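Molybdopterin biosynthesis protein (Mycobacterium abscessus, PDB 3TCR) probably binds molybdopterin or its precursor as part of molybdenum cofactor biosynthesis. Local coordinates at residues 48-52 against 53-57; 89-92 against 93-97. One frame throughout, in Å; residues are numbered along the deposited sequence.

Contact 1. Residues 48-52 against 53-57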
loop_
_atom_site.group_PDB
_atom_site.type_symbol
_atom_site.label_atom_id
_atom_site.label_comp_id
_atom_site.label_asym_id
_atom_site.label_seq_id
_atom_site.Cartn_x
_atom_site.Cartn_y
_atom_site.Cartn_z
ATOM N N VAL A 48 -17.460 18.271 0.518
ATOM C CA VAL A 48 -17.540 17.244 -0.474
ATOM C C VAL A 48 -17.228 17.809 -1.835
ATOM O O VAL A 48 -17.807 18.832 -2.251
ATOM C CB VAL A 48 -18.959 16.652 -0.519
ATOM C CG1 VAL A 48 -19.011 15.472 -1.496
ATOM C CG2 VAL A 48 -19.371 16.238 0.880
ATOM N N VAL A 49 -16.316 17.146 -2.536
ATOM C CA VAL A 49 -15.951 17.506 -3.898
ATOM C C VAL A 49 -16.392 16.372 -4.828
ATOM O O VAL A 49 -15.860 15.288 -4.753
ATOM C CB VAL A 49 -14.419 17.713 -4.042
ATOM C CG1 VAL A 49 -14.064 18.079 -5.487
ATOM C CG2 VAL A 49 -13.933 18.785 -3.065
ATOM N N ILE A 50 -17.382 16.624 -5.685
ATOM C CA ILE A 50 -17.867 15.621 -6.644
ATOM C C ILE A 50 -17.001 15.753 -7.874
ATOM O O ILE A 50 -16.961 16.825 -8.466
ATOM C CB ILE A 50 -19.321 15.895 -7.076
ATOM C CG1 ILE A 50 -20.266 15.778 -5.876
ATOM C CG2 ILE A 50 -19.729 14.977 -8.231
ATOM C CD1 ILE A 50 -20.168 14.461 -5.140
ATOM N N VAL A 51 -16.297 14.693 -8.246
ATOM C CA VAL A 51 -15.433 14.730 -9.418
ATOM C C VAL A 51 -16.111 13.918 -10.508
ATOM O O VAL A 51 -16.020 12.690 -10.530
ATOM C CB VAL A 51 -14.006 14.168 -9.146
ATOM C CG1 VAL A 51 -13.159 14.265 -10.427
ATOM C CG2 VAL A 51 -13.337 14.894 -7.967
ATOM N N ASN A 52 -16.828 14.607 -11.384
ATOM C CA ASN A 52 -17.638 13.942 -12.403
ATOM C C ASN A 52 -17.944 14.840 -13.599
ATOM O O ASN A 52 -18.645 15.831 -13.459
ATOM C CB ASN A 52 -18.946 13.501 -11.756
ATOM C CG ASN A 52 -19.693 12.483 -12.585
ATOM O OD1 ASN A 52 -20.173 12.751 -13.689
ATOM N ND2 ASN A 52 -19.785 11.293 -12.043
ATOM N N ASP A 53 -17.443 14.498 -14.777
ATOM C CA ASP A 53 -17.719 15.327 -15.988
ATOM C C ASP A 53 -19.183 15.550 -16.285
ATOM O O ASP A 53 -19.569 16.645 -16.655
ATOM C CB ASP A 53 -17.104 14.699 -17.220
ATOM C CG ASP A 53 -15.638 14.712 -17.161
ATOM O OD1 ASP A 53 -15.094 15.708 -16.638
ATOM O OD2 ASP A 53 -15.028 13.723 -17.595
ATOM N N ARG A 54 -19.991 14.510 -16.114
ATOM C CA ARG A 54 -21.416 14.603 -16.387
ATOM C C ARG A 54 -22.141 15.461 -15.380
ATOM O O ARG A 54 -22.979 16.288 -15.763
ATOM C CB ARG A 54 -22.056 13.216 -16.441
ATOM C CG ARG A 54 -21.746 12.482 -17.725
ATOM C CD ARG A 54 -22.214 11.046 -17.631
ATOM N NE ARG A 54 -21.572 10.199 -18.633
ATOM C CZ ARG A 54 -21.783 8.885 -18.748
ATOM N NH1 ARG A 54 -22.632 8.255 -17.933
ATOM N NH2 ARG A 54 -21.150 8.197 -19.691
ATOM N N THR A 55 -21.836 15.271 -14.096
ATOM C CA THR A 55 -22.419 16.130 -13.067
ATOM C C THR A 55 -22.006 17.587 -13.289
ATOM O O THR A 55 -22.802 18.472 -13.086
ATOM C CB THR A 55 -22.034 15.701 -11.625
ATOM O OG1 THR A 55 -22.291 14.308 -11.458
ATOM C CG2 THR A 55 -22.854 16.456 -10.592
ATOM N N ALA A 56 -20.771 17.832 -13.718
ATOM C CA ALA A 56 -20.319 19.212 -13.955
ATOM C C ALA A 56 -21.046 19.878 -15.140
ATOM O O ALA A 56 -20.944 21.078 -15.285
ATOM C CB ALA A 56 -18.803 19.275 -14.143
ATOM N N HIS A 57 -21.773 19.108 -15.965
ATOM C CA HIS A 57 -22.565 19.652 -17.119
ATOM C C HIS A 57 -24.065 19.452 -16.967
ATOM O O HIS A 57 -24.796 19.533 -17.938
ATOM C CB HIS A 57 -22.081 19.061 -18.461
ATOM C CG HIS A 57 -20.573 19.163 -18.678
ATOM N ND1 HIS A 57 -19.802 18.087 -18.990
ATOM C CD2 HIS A 57 -19.700 20.256 -18.599
ATOM C CE1 HIS A 57 -18.501 18.472 -19.111
ATOM N NE2 HIS A 57 -18.437 19.796 -18.872
#

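Contact 2. Residues 89-92 against 93-97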
loop_
_atom_site.group_PDB
_atom_site.type_symbol
_atom_site.label_atom_id
_atom_site.label_comp_id
_atom_site.label_asym_id
_atom_site.label_seq_id
_atom_site.Cartn_x
_atom_site.Cartn_y
_atom_site.Cartn_z
ATOM N N SER A 89 -6.386 20.665 -12.527
ATOM C CA SER A 89 -6.364 21.985 -11.917
ATOM C C SER A 89 -7.677 22.366 -11.241
ATOM O O SER A 89 -7.671 23.032 -10.231
ATOM C CB SER A 89 -5.931 23.064 -12.917
ATOM O OG SER A 89 -6.968 23.313 -13.826
ATOM N N GLU A 90 -8.806 21.918 -11.768
ATOM C CA GLU A 90 -10.088 22.170 -11.093
ATOM C C GLU A 90 -10.199 21.430 -9.774
ATOM O O GLU A 90 -10.651 21.982 -8.779
ATOM C CB GLU A 90 -11.285 21.761 -11.964
ATOM C CG GLU A 90 -11.535 22.633 -13.177
ATOM C CD GLU A 90 -12.764 22.159 -13.984
ATOM O OE1 GLU A 90 -12.752 22.352 -15.222
ATOM O OE2 GLU A 90 -13.743 21.596 -13.384
ATOM N N ILE A 91 -9.819 20.166 -9.779
ATOM C CA ILE A 91 -9.807 19.382 -8.563
ATOM C C ILE A 91 -8.864 20.011 -7.525
ATOM O O ILE A 91 -9.215 20.120 -6.347
ATOM C CB ILE A 91 -9.379 17.922 -8.791
ATOM C CG1 ILE A 91 -10.324 17.238 -9.778
ATOM C CG2 ILE A 91 -9.364 17.186 -7.442
ATOM C CD1 ILE A 91 -9.828 15.917 -10.356
ATOM N N GLN A 92 -7.678 20.424 -7.960
ATOM C CA GLN A 92 -6.709 21.039 -7.052
ATOM C C GLN A 92 -7.256 22.348 -6.485
ATOM O O GLN A 92 -7.153 22.619 -5.262
ATOM C CB GLN A 92 -5.335 21.217 -7.758
ATOM C CG GLN A 92 -4.601 19.861 -7.936
ATOM C CD GLN A 92 -3.134 20.025 -8.349
ATOM O OE1 GLN A 92 -2.765 21.055 -8.868
ATOM N NE2 GLN A 92 -2.300 19.015 -8.102
ATOM N N ASN A 93 -7.891 23.143 -7.336
ATOM C CA ASN A 93 -8.457 24.397 -6.881
ATOM C C ASN A 93 -9.503 24.154 -5.789
ATOM O O ASN A 93 -9.547 24.883 -4.791
ATOM C CB ASN A 93 -9.111 25.200 -8.019
ATOM C CG ASN A 93 -8.090 25.907 -8.903
ATOM O OD1 ASN A 93 -6.974 26.189 -8.467
ATOM N ND2 ASN A 93 -8.469 26.209 -10.146
ATOM N N ALA A 94 -10.358 23.168 -6.026
ATOM C CA ALA A 94 -11.432 22.839 -5.096
ATOM C C ALA A 94 -10.832 22.402 -3.745
ATOM O O ALA A 94 -11.218 22.909 -2.695
ATOM C CB ALA A 94 -12.353 21.741 -5.689
ATOM N N VAL A 95 -9.884 21.468 -3.772
ATOM C CA VAL A 95 -9.277 21.011 -2.514
ATOM C C VAL A 95 -8.500 22.147 -1.807
ATOM O O VAL A 95 -8.637 22.350 -0.594
ATOM C CB VAL A 95 -8.378 19.804 -2.756
ATOM C CG1 VAL A 95 -7.585 19.454 -1.489
ATOM C CG2 VAL A 95 -9.216 18.616 -3.253
ATOM N N ASN A 96 -7.679 22.877 -2.559
ATOM C CA ASN A 96 -6.849 23.954 -1.985
ATOM C C ASN A 96 -7.755 25.022 -1.376
ATOM O O ASN A 96 -7.389 25.637 -0.380
ATOM C CB ASN A 96 -5.906 24.604 -3.031
ATOM C CG ASN A 96 -4.690 23.749 -3.343
ATOM O OD1 ASN A 96 -4.267 22.985 -2.514
ATOM N ND2 ASN A 96 -4.159 23.853 -4.559
ATOM N N THR A 97 -8.944 25.218 -1.943
ATOM C CA THR A 97 -9.866 26.186 -1.377
ATOM C C THR A 97 -10.374 25.723 0.001
ATOM O O THR A 97 -10.464 26.522 0.950
ATOM C CB THR A 97 -10.998 26.534 -2.366
ATOM O OG1 THR A 97 -10.408 27.159 -3.509
ATOM C CG2 THR A 97 -11.994 27.576 -1.751
#

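Contact 1. Residues 48-52 against 53-57
Asn-52 and Thr-55 meet where a strand gives way to a loop with helical backbone angles, a good example of how a single amide side chain can organise the chain ahead of it. The torsion chi1 of Asn-52, -164°, sets CG opposite the backbone N and beside the carbonyl carbon, which carries the amide forward over the next turn. There OD1 accepts the backbone N of Thr-55 at 3.0 Å. The bond is nearly straight at the hydrogen, 165°, but the donor stands above the amide plane by 39° and therefore misses the lone pairs. A second, weak bond reaches the same OD1 from Arg-54 N, also at 3.0 Å. Meanwhile the main-chain O of Asn-52 accepts from Ala-56 N at 2.9 Å, so side-chain and backbone oxygens of one residue hold successive N-H groups. This is an Asx motif, and residues 53-56 keep helical backbone angles under it.

Thr-55 also meets Asn-52 through its side chain, which crosses that of Asn-52 at about a right angle, with OG1 3.4 Å from Asn-52 CG and CB 3.8 Å from Asn-52 CB. Thr-55 CG2 lies opposite the backbone N and comes within 4.2 Å of CG2 of Ile-50, a loose apolar touch with the buried Ile-50 side chain.

Asp-53 turns away from this cluster, its carboxylate held by a salt bridge to Arg-117 and a bond from the backbone N of Asn-86. Strand 44-51 enters the turn from inside the sheet, between strands 76-84 and 105-109, while Thr-55 and Ala-56 rest against Val-83 of strand 76-84, before the chain runs on to helix 64-73.

Contact 2. Residues 89-92 against 93-97
Asn-93 folds its side chain back over the carbonyl of Ser-89, one helical turn earlier, while its backbone N bonds to that same oxygen at 2.9 Å. The torsion chi1, -77°, swings CG beside the backbone N, and CG settles 3.2 Å from Ser-89 O. ND2 is almost as near, at 3.3 Å, but badly angled, so the amide lies against the carbonyl without bonding to it. Asn-96 repeats the pose on Gln-92: its CB approaches Gln-92 O to 3.2 Å, and its backbone N donates to that oxygen at 2.8 Å. On the inner side, CG2 of Val-95 lies 3.4 Å from Ile-91 O and 4.4 Å from CG2 of Ile-91.

The i to i+4 bonds are those of an alpha-helix, and the split of apolar and polar residues makes helix 88-100 amphipathic as it lies on the parallel part of an alpha/beta sheet. Ala-94, small and buried, rests on Val-82 and Val-84 of strand 76-84, while Ile-91 also reaches Val-119.

Farther out, the backbone O of Asn-93 is gripped twice by Thr-97, by its N and by its OG1, the latter at 2.8 Å, from opposite faces of the carbonyl plane. Gln-92, its chain extended beyond CG, gives NE2 to the carbonyl of Ala-123. At the start of the helix, Asp-87 OD2 accepts both Ser-89 OG and Glu-90 N, and the Glu-90 carboxylate takes the backbone N of Glu-85.

Contact 1 comes first along the chain and contact 2 follows after helix 64-73 and strand 76-84, yet their centres lie only 13 Å apart. Helix 88-100 packs on the sheet face to which Val-49 and Val-51 of strand 44-51 point: CG1 of Val-51 lies 3.7 Å from CD1 of Ile-91, and CG1 of Val-49 lies 4.0 Å from CB of Ala-94. Glu-85 adds a polar tie, bonding through its carboxylate to His-57 and through its backbone N to Glu-90. Both contacts thus belong to one layered alpha/beta unit within the probable molybdopterin-binding domain, with the turn of 53-57 at a strand end and the helix packed across strands 44-51 and 76-84.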